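Lmo1076 protein (Listeria monocytogenes serovar 1/2a, PDB 5JQC) is a secreted putative autolysin, probably a cell-wall hydrolase, represented here by three GW modules, which as in relatives probably attach it to the bacterial surface. Local coordinates at residues K146-G151 with G165-W170; I182-N187 with Q233-R238; T109-A114 with H177-I182. One frame throughout, in Å; residues are numbered along the deposited sequence. Where two conformers were deposited one is given.

Contact 1: residues K146-G151 with G165-W170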
loop_
_atom_site.group_PDB
_atom_site.type_symbol
_atom_site.label_atom_id
_atom_site.label_comp_id
_atom_site.label_asym_id
_atom_site.label_seq_id
_atom_site.Cartn_x
_atom_site.Cartn_y
_atom_site.Cartn_z
ATOM N N LYS A 146 6.825 6.071 7.884
ATOM C CA LYS A 146 5.440 6.007 8.314
ATOM C C LYS A 146 4.613 5.433 7.169
ATOM O O LYS A 146 4.667 5.937 6.042
ATOM C CB LYS A 146 4.933 7.387 8.728
ATOM C CG LYS A 146 3.560 7.340 9.356
ATOM C CD LYS A 146 3.037 8.727 9.697
ATOM C CE LYS A 146 1.626 8.640 10.242
ATOM N NZ LYS A 146 0.967 9.973 10.296
ATOM N N ILE A 147 3.863 4.379 7.458
ATOM C CA ILE A 147 3.032 3.704 6.472
ATOM C C ILE A 147 1.620 4.266 6.583
ATOM O O ILE A 147 0.985 4.160 7.639
ATOM C CB ILE A 147 3.057 2.188 6.702
ATOM C CG1 ILE A 147 4.437 1.624 6.321
ATOM C CG2 ILE A 147 1.906 1.527 5.966
ATOM C CD1 ILE A 147 4.933 0.503 7.236
ATOM N N ILE A 148 1.125 4.874 5.504
ATOM C CA ILE A 148 -0.126 5.631 5.553
ATOM C C ILE A 148 -1.246 5.023 4.708
ATOM O O ILE A 148 -2.410 5.441 4.857
ATOM C CB ILE A 148 0.101 7.097 5.137
ATOM C CG1 ILE A 148 0.425 7.158 3.646
ATOM C CG2 ILE A 148 1.226 7.706 5.964
ATOM C CD1 ILE A 148 0.887 8.508 3.173
ATOM N N LYS A 149 -0.953 4.057 3.840
ATOM C CA LYS A 149 -1.990 3.492 2.990
ATOM C C LYS A 149 -1.495 2.162 2.447
ATOM O O LYS A 149 -0.289 1.966 2.277
ATOM C CB LYS A 149 -2.324 4.448 1.844
ATOM C CG LYS A 149 -3.721 4.345 1.305
ATOM C CD LYS A 149 -3.813 5.172 0.031
ATOM C CE LYS A 149 -5.249 5.491 -0.329
ATOM N NZ LYS A 149 -5.301 6.561 -1.363
ATOM N N GLN A 150 -2.432 1.257 2.158
ATOM C CA GLN A 150 -2.090 0.013 1.480
ATOM C C GLN A 150 -3.020 -0.207 0.300
ATOM O O GLN A 150 -4.104 0.378 0.213
ATOM C CB GLN A 150 -2.157 -1.202 2.408
ATOM C CG GLN A 150 -3.533 -1.563 2.897
ATOM C CD GLN A 150 -3.558 -2.923 3.548
ATOM O OE1 GLN A 150 -2.708 -3.225 4.369
ATOM N NE2 GLN A 150 -4.514 -3.767 3.156
ATOM N N GLY A 151 -2.566 -1.060 -0.617
ATOM C CA GLY A 151 -3.355 -1.502 -1.742
ATOM C C GLY A 151 -2.754 -2.772 -2.280
ATOM O O GLY A 151 -1.536 -2.970 -2.177
ATOM N N GLY A 165 8.632 13.027 7.101
ATOM C CA GLY A 165 7.459 13.847 6.901
ATOM C C GLY A 165 6.984 13.987 5.470
ATOM O O GLY A 165 5.913 14.568 5.248
ATOM N N LYS A 166 7.728 13.468 4.493
ATOM C CA LYS A 166 7.379 13.582 3.079
ATOM C C LYS A 166 6.948 12.219 2.523
ATOM O O LYS A 166 7.677 11.225 2.653
ATOM C CB LYS A 166 8.566 14.137 2.274
ATOM C CG LYS A 166 8.641 15.670 2.173
ATOM C CD LYS A 166 9.008 16.329 3.509
ATOM C CE LYS A 166 9.024 17.868 3.443
ATOM N NZ LYS A 166 9.174 18.481 4.803
ATOM N N THR A 167 5.770 12.184 1.891
ATOM C CA THR A 167 5.295 10.981 1.202
ATOM C C THR A 167 6.212 10.631 0.032
ATOM O O THR A 167 6.354 11.414 -0.913
ATOM C CB THR A 167 3.869 11.176 0.692
ATOM O OG1 THR A 167 3.001 11.477 1.783
ATOM C CG2 THR A 167 3.377 9.896 -0.027
ATOM N N ILE A 168 6.821 9.454 0.079
ATOM C CA ILE A 168 7.795 9.066 -0.939
ATOM C C ILE A 168 7.136 8.357 -2.114
ATOM O O ILE A 168 7.481 8.594 -3.274
ATOM C CB ILE A 168 8.883 8.187 -0.305
ATOM C CG1 ILE A 168 9.533 8.940 0.855
ATOM C CG2 ILE A 168 9.916 7.816 -1.337
ATOM C CD1 ILE A 168 10.236 10.215 0.423
ATOM N N GLY A 169 6.202 7.465 -1.837
ATOM C CA GLY A 169 5.657 6.636 -2.899
ATOM C C GLY A 169 5.135 5.330 -2.329
ATOM O O GLY A 169 4.685 5.275 -1.183
ATOM N N TRP A 170 5.207 4.296 -3.157
ATOM C CA TRP A 170 4.671 2.989 -2.832
ATOM C C TRP A 170 5.765 1.940 -2.927
ATOM O O TRP A 170 6.571 1.929 -3.873
ATOM C CB TRP A 170 3.516 2.622 -3.765
ATOM C CG TRP A 170 2.276 3.482 -3.602
ATOM C CD1 TRP A 170 2.069 4.745 -4.104
ATOM C CD2 TRP A 170 1.059 3.117 -2.939
ATOM N NE1 TRP A 170 0.809 5.182 -3.788
ATOM C CE2 TRP A 170 0.169 4.207 -3.067
ATOM C CE3 TRP A 170 0.636 1.980 -2.242
ATOM C CZ2 TRP A 170 -1.112 4.188 -2.529
ATOM C CZ3 TRP A 170 -0.633 1.970 -1.701
ATOM C CH2 TRP A 170 -1.494 3.062 -1.855
#
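Trp170 reaches from 165-170 to Lys149, Gln150 and Gly151 on 146-151. Most of the contact is apolar and runs through the six-membered part of the indole. The methylene chain of Lys149 lies at its outer carbons. Lys149 CD is 3.7 Å from Trp170 CH2 and 3.8 Å from Trp170 CZ2. Lys149 CB also comes within 4.0 Å of Trp170 CH2. The lysine chain approaches the indole at a slant. Its CG is anti to the backbone N (chi1 -152°), and the chain is extended beyond CG.

The backbone meets the same ring at its rim. Trp170 CZ3 is 3.8 Å from Gln150 C and equally close to Gly151 N. Gln150 C lies in the ring plane, so the indole abuts the peptide group with its edge and does not stack on it.

Gly169 and Trp170 form a Gly-Trp dipeptide, the sequence for which the GW module is named. The module belongs to the SH3-like class. Gly169 takes backbone angles (phi 154°) at which a CB would press on the carbonyl O of Ile168. Strands 144-153 and 166-172 are not neighbours in their antiparallel sheet, because strand 156-163 lies between them. No hydrogen bond joins the two segments. Their axes approach to 9.1 Å at 66°, far from antiparallel. Gln160 of the middle strand touches both Lys149 and Trp170, while Glu123 and Val124 from a loop also touch the indole.

A smaller contact lies nearer the start of both segments. Ile148 CD1 is 3.9 Å from Thr167 OG1. This is a van der Waals touch of a methyl group. The hydroxyl has its polar partner in Gln162 NE2. Gln150 has its CB directed away from 165-170, and its amide NE2 bonds Asn102 O.

Contact 2: residues I182-N187 with Q233-R238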
loop_
_atom_site.group_PDB
_atom_site.type_symbol
_atom_site.label_atom_id
_atom_site.label_comp_id
_atom_site.label_asym_id
_atom_site.label_seq_id
_atom_site.Cartn_x
_atom_site.Cartn_y
_atom_site.Cartn_z
ATOM N N ILE A 182 2.621 0.305 20.972
ATOM C CA ILE A 182 2.354 0.146 22.395
ATOM C C ILE A 182 0.840 0.263 22.573
ATOM O O ILE A 182 0.255 1.334 22.369
ATOM C CB ILE A 182 3.107 1.182 23.241
ATOM C CG1 ILE A 182 4.615 1.078 22.964
ATOM C CG2 ILE A 182 2.805 0.977 24.716
ATOM C CD1 ILE A 182 5.446 2.077 23.695
ATOM N N GLN A 183 0.198 -0.848 22.936
ATOM C CA GLN A 183 -1.254 -0.853 23.090
ATOM C C GLN A 183 -1.691 -0.131 24.359
ATOM O O GLN A 183 -2.733 0.540 24.379
ATOM C CB GLN A 183 -1.747 -2.292 23.095
ATOM C CG GLN A 183 -1.632 -2.942 21.713
ATOM C CD GLN A 183 -1.679 -4.453 21.761
ATOM O OE1 GLN A 183 -1.445 -5.063 22.810
ATOM N NE2 GLN A 183 -1.979 -5.071 20.616
ATOM N N SER A 184 -0.912 -0.269 25.431
ATOM C CA SER A 184 -1.188 0.430 26.673
ATOM C C SER A 184 0.107 0.526 27.468
ATOM O O SER A 184 1.071 -0.223 27.241
ATOM C CB SER A 184 -2.280 -0.275 27.492
ATOM O OG SER A 184 -1.817 -1.559 27.899
ATOM N N GLN A 185 0.123 1.474 28.397
ATOM C CA GLN A 185 1.321 1.760 29.166
ATOM C C GLN A 185 0.923 2.581 30.391
ATOM O O GLN A 185 0.052 3.448 30.304
ATOM C CB GLN A 185 2.330 2.517 28.308
ATOM C CG GLN A 185 3.634 2.740 28.963
ATOM C CD GLN A 185 4.464 3.726 28.179
ATOM O OE1 GLN A 185 5.476 4.225 28.666
ATOM N NE2 GLN A 185 4.030 4.026 26.956
ATOM N N SER A 186 1.569 2.307 31.521
ATOM C CA SER A 186 1.209 2.960 32.764
ATOM C C SER A 186 2.426 2.990 33.671
ATOM O O SER A 186 3.284 2.097 33.616
ATOM C CB SER A 186 0.062 2.228 33.462
ATOM O OG SER A 186 0.464 0.902 33.805
ATOM N N ASN A 187 2.488 4.035 34.502
ATOM C CA ASN A 187 3.492 4.124 35.554
ATOM C C ASN A 187 3.054 3.295 36.753
ATOM O O ASN A 187 1.870 3.243 37.089
ATOM C CB ASN A 187 3.721 5.581 35.970
ATOM C CG ASN A 187 4.217 6.450 34.818
ATOM O OD1 ASN A 187 4.816 5.959 33.863
ATOM N ND2 ASN A 187 3.980 7.743 34.915
ATOM N N GLN A 233 4.965 -0.296 33.109
ATOM C CA GLN A 233 4.585 -1.490 32.369
ATOM C C GLN A 233 3.973 -1.095 31.031
ATOM O O GLN A 233 3.312 -0.054 30.900
ATOM C CB GLN A 233 3.598 -2.364 33.146
ATOM C CG GLN A 233 2.174 -1.856 33.105
ATOM C CD GLN A 233 1.215 -2.774 33.822
ATOM O OE1 GLN A 233 1.509 -3.954 34.049
ATOM N NE2 GLN A 233 0.062 -2.238 34.192
ATOM N N ALA A 234 4.208 -1.945 30.030
ATOM C CA ALA A 234 3.733 -1.715 28.673
ATOM C C ALA A 234 3.320 -3.047 28.055
ATOM O O ALA A 234 3.945 -4.084 28.305
ATOM C CB ALA A 234 4.810 -1.038 27.814
ATOM N N LYS A 235 2.250 -3.023 27.261
ATOM C CA LYS A 235 1.800 -4.224 26.567
ATOM C C LYS A 235 1.820 -3.987 25.064
ATOM O O LYS A 235 1.269 -2.992 24.581
ATOM C CB LYS A 235 0.394 -4.640 27.029
ATOM C CG LYS A 235 -0.074 -5.985 26.471
ATOM C CD LYS A 235 -1.348 -6.487 27.155
ATOM C CE LYS A 235 -2.451 -5.393 27.276
ATOM N NZ LYS A 235 -3.271 -5.157 26.034
ATOM N N THR A 236 2.489 -4.885 24.332
ATOM C CA THR A 236 2.344 -5.005 22.880
ATOM C C THR A 236 1.754 -6.369 22.540
ATOM O O THR A 236 1.648 -7.266 23.388
ATOM C CB THR A 236 3.672 -4.851 22.134
ATOM O OG1 THR A 236 4.528 -5.955 22.462
ATOM C CG2 THR A 236 4.353 -3.556 22.462
ATOM N N ALA A 237 1.397 -6.516 21.263
ATOM C CA ALA A 237 0.914 -7.791 20.750
ATOM C C ALA A 237 1.829 -8.956 21.125
ATOM O O ALA A 237 1.345 -10.077 21.312
ATOM C CB ALA A 237 0.774 -7.699 19.230
ATOM N N ARG A 238 3.129 -8.712 21.276
ATOM C CA ARG A 238 4.097 -9.749 21.597
ATOM C C ARG A 238 4.238 -10.050 23.089
ATOM O O ARG A 238 4.823 -11.085 23.431
ATOM C CB ARG A 238 5.468 -9.359 21.042
ATOM C CG ARG A 238 5.452 -9.151 19.540
ATOM C CD ARG A 238 6.833 -9.245 18.907
ATOM N NE ARG A 238 6.812 -10.095 17.723
ATOM C CZ ARG A 238 6.283 -9.733 16.556
ATOM N NH1 ARG A 238 5.730 -8.524 16.395
ATOM N NH2 ARG A 238 6.307 -10.586 15.545
#
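Gln233 meets Ser186 through backbone and side chain together. Gln233 N gives a hydrogen bond to Ser186 O, and Gln233 O takes one from Ser186 N, each at 3.0 Å. On the face that carries Ser184 and Lys235, Gln233 NE2 donates to Ser186 OG at 3.2 Å, with the hydroxyl close to the amide plane. Ser186 OG, between its own backbone N and carbonyl carbon (chi1 62°), is turned to that amide.

Ala234 forms a non-hydrogen-bonded pair with Gln185. Its CB is 4.1 Å from Gln185 CG and 4.2 Å from Ile182 CG2. Its CA makes a CA-H...O contact with Ser184 O.

Lys235 faces both Gln183 and Ser184, a classic beta bulge. Lys235 N bonds Ser184 O at 3.0 Å, and Lys235 O accepts from Gln183 N at 2.9 Å. The lysine chain bends at chi3 (47°), which brings CE to 3.9 Å from Ser184 OG.

Thr236 CG2 touches Ile182 CA, while Ala237 lies beside the Gln183 amide. The pair joins the first and second strands of the SH3-like third GW module, 184-194 and 226-236. With mostly exposed residues and few apolar touches, the contact depends largely on backbone bonds, reinforced by one amide-hydroxyl bond.

Contact 3: residues T109-A114 with H177-I182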
loop_
_atom_site.group_PDB
_atom_site.type_symbol
_atom_site.label_atom_id
_atom_site.label_comp_id
_atom_site.label_asym_id
_atom_site.label_seq_id
_atom_site.Cartn_x
_atom_site.Cartn_y
_atom_site.Cartn_z
ATOM N N THR A 109 4.208 2.503 11.596
ATOM C CA THR A 109 5.590 2.882 11.374
ATOM C C THR A 109 6.449 1.632 11.313
ATOM O O THR A 109 6.102 0.582 11.870
ATOM C CB THR A 109 6.124 3.830 12.460
ATOM O OG1 THR A 109 6.467 3.087 13.639
ATOM C CG2 THR A 109 5.082 4.877 12.810
ATOM N N GLY A 110 7.579 1.757 10.634
ATOM C CA GLY A 110 8.489 0.637 10.532
ATOM C C GLY A 110 9.795 1.092 9.932
ATOM O O GLY A 110 10.016 2.281 9.686
ATOM N N LYS A 111 10.670 0.120 9.705
ATOM C CA LYS A 111 11.978 0.358 9.113
ATOM C C LYS A 111 12.004 -0.295 7.735
ATOM O O LYS A 111 11.554 -1.434 7.580
ATOM C CB LYS A 111 13.092 -0.201 9.999
ATOM C CG LYS A 111 14.482 -0.136 9.369
ATOM C CD LYS A 111 15.602 -0.366 10.381
ATOM C CE LYS A 111 15.601 0.722 11.454
ATOM N NZ LYS A 111 16.764 0.577 12.386
ATOM N N ILE A 112 12.491 0.438 6.735
ATOM C CA ILE A 112 12.646 -0.120 5.398
ATOM C C ILE A 112 13.867 -1.027 5.427
ATOM O O ILE A 112 14.991 -0.547 5.562
ATOM C CB ILE A 112 12.800 0.978 4.348
ATOM C CG1 ILE A 112 11.520 1.807 4.277
ATOM C CG2 ILE A 112 13.154 0.347 3.011
ATOM C CD1 ILE A 112 11.629 3.025 3.418
ATOM N N THR A 113 13.655 -2.334 5.323
ATOM C CA THR A 113 14.747 -3.288 5.405
ATOM C C THR A 113 15.070 -3.965 4.082
ATOM O O THR A 113 16.113 -4.621 3.984
ATOM C CB THR A 113 14.445 -4.358 6.460
ATOM O OG1 THR A 113 13.057 -4.708 6.406
ATOM C CG2 THR A 113 14.795 -3.846 7.842
ATOM N N ALA A 114 14.226 -3.828 3.064
ATOM C CA ALA A 114 14.587 -4.343 1.754
ATOM C C ALA A 114 14.194 -3.352 0.672
ATOM O O ALA A 114 13.675 -3.735 -0.378
ATOM C CB ALA A 114 13.947 -5.706 1.501
ATOM N N HIS A 177 9.933 -3.579 7.851
ATOM C CA HIS A 177 9.791 -4.193 9.167
ATOM C C HIS A 177 8.885 -3.273 9.977
ATOM O O HIS A 177 9.299 -2.176 10.368
ATOM C CB HIS A 177 11.139 -4.364 9.858
ATOM C CG HIS A 177 11.032 -4.894 11.254
ATOM N ND1 HIS A 177 11.153 -6.236 11.553
ATOM C CD2 HIS A 177 10.786 -4.270 12.433
ATOM C CE1 HIS A 177 11.008 -6.412 12.855
ATOM N NE2 HIS A 177 10.784 -5.236 13.411
ATOM N N VAL A 178 7.661 -3.714 10.242
ATOM C CA VAL A 178 6.700 -2.859 10.929
ATOM C C VAL A 178 6.884 -2.980 12.435
ATOM O O VAL A 178 6.943 -4.095 12.981
ATOM C CB VAL A 178 5.264 -3.212 10.525
ATOM C CG1 VAL A 178 4.294 -2.180 11.103
ATOM C CG2 VAL A 178 5.147 -3.282 9.002
ATOM N N TYR A 179 6.976 -1.832 13.112
ATOM C CA TYR A 179 7.047 -1.820 14.563
ATOM C C TYR A 179 5.681 -2.126 15.153
ATOM O O TYR A 179 4.654 -1.694 14.623
ATOM C CB TYR A 179 7.542 -0.466 15.079
ATOM C CG TYR A 179 8.907 -0.089 14.527
ATOM C CD1 TYR A 179 9.997 -0.918 14.705
ATOM C CD2 TYR A 179 9.095 1.107 13.845
ATOM C CE1 TYR A 179 11.230 -0.572 14.219
ATOM C CE2 TYR A 179 10.308 1.459 13.352
ATOM C CZ TYR A 179 11.383 0.622 13.538
ATOM O OH TYR A 179 12.617 0.986 13.051
ATOM N N ASP A 180 5.687 -2.906 16.242
ATOM C CA ASP A 180 4.505 -3.075 17.082
ATOM C C ASP A 180 4.171 -1.763 17.754
ATOM O O ASP A 180 5.068 -1.070 18.248
ATOM C CB ASP A 180 4.740 -4.098 18.196
ATOM C CG ASP A 180 5.151 -5.450 17.687
ATOM O OD1 ASP A 180 4.581 -5.911 16.671
ATOM O OD2 ASP A 180 6.035 -6.056 18.345
ATOM N N LYS A 181 2.873 -1.443 17.823
ATOM C CA LYS A 181 2.413 -0.314 18.641
ATOM C C LYS A 181 2.387 -0.690 20.117
ATOM O O LYS A 181 2.166 -1.855 20.479
ATOM C CB LYS A 181 1.015 0.148 18.230
ATOM C CG LYS A 181 0.927 0.660 16.809
ATOM C CD LYS A 181 -0.518 0.970 16.474
ATOM C CE LYS A 181 -0.638 1.728 15.162
ATOM N NZ LYS A 181 -0.050 3.095 15.280
ATOM N N ILE A 182 2.621 0.305 20.972
ATOM C CA ILE A 182 2.354 0.146 22.395
ATOM C C ILE A 182 0.840 0.263 22.573
ATOM O O ILE A 182 0.255 1.334 22.369
ATOM C CB ILE A 182 3.107 1.182 23.241
ATOM C CG1 ILE A 182 4.615 1.078 22.964
ATOM C CG2 ILE A 182 2.805 0.977 24.716
ATOM C CD1 ILE A 182 5.446 2.077 23.695
HETATM O O HOH W 1 3.357 0.218 13.587
#
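Tyr179 lies across Thr109, Gly110 and Lys111 at the end of the second GW module, an SH3-like fold. Here the short last strand, 176-178, adds antiparallel to the first strand, 103-112. Thr109 OG1 sits in the ring plane at its edge, 3.3 Å from Tyr179 CD2. Gly110 CA is 3.4 Å from that same carbon, approaching obliquely. Farther along the ring, Tyr179 OH touches Lys111 CB.

Three backbone hydrogen bonds zip the strands together. Lys111 and His177 form a reciprocal pair, and its His177 N to Lys111 O bond, 2.7 Å, is almost straight (178°). Tyr179 N donates to Thr109 O at 2.9 Å. Between them Gly110 and Val178 come close, their CA atoms 3.9 Å apart. Gly110 has no side chain, and a CB there would clash with His177 O.

Farther out, Asp144 OD1 hydrogen-bonds Tyr179 OH and fixes the far end of the ring. Two residues of the loop between strands 201-202 and 218-219, in the third GW module, take the other polar ends: Lys111 NZ bonds Ser211 OG, and His177 NE2 bonds Asn208 ND2. A water accepts from Thr109 N at 3.1 Å and donates to Tyr179 O, so it bridges the two segments.

Contacts 1 and 3 belong to the sheet of the second module, on strands 144-153 and 103-112, which are neighbours. They touch where Ile147 CD1 meets Val178 CG2. Both are partly buried, but contact 1 is aromatic and aliphatic packing between non-adjacent strands, whereas contact 3 adds backbone ladder bonds to its tyrosine. Contact 2 lies on the surface of the third module and is mostly backbone hydrogen bonding. Its nearest atoms are about 13 Å from contact 1. Contacts 2 and 3 share Ile182, where the chain passes from strand 176-178 to strand 184-194. Close by, Arg238 NH1 and Asp180 OD1 form a salt bridge, and Thr236 CG2 packs on Lys181 O.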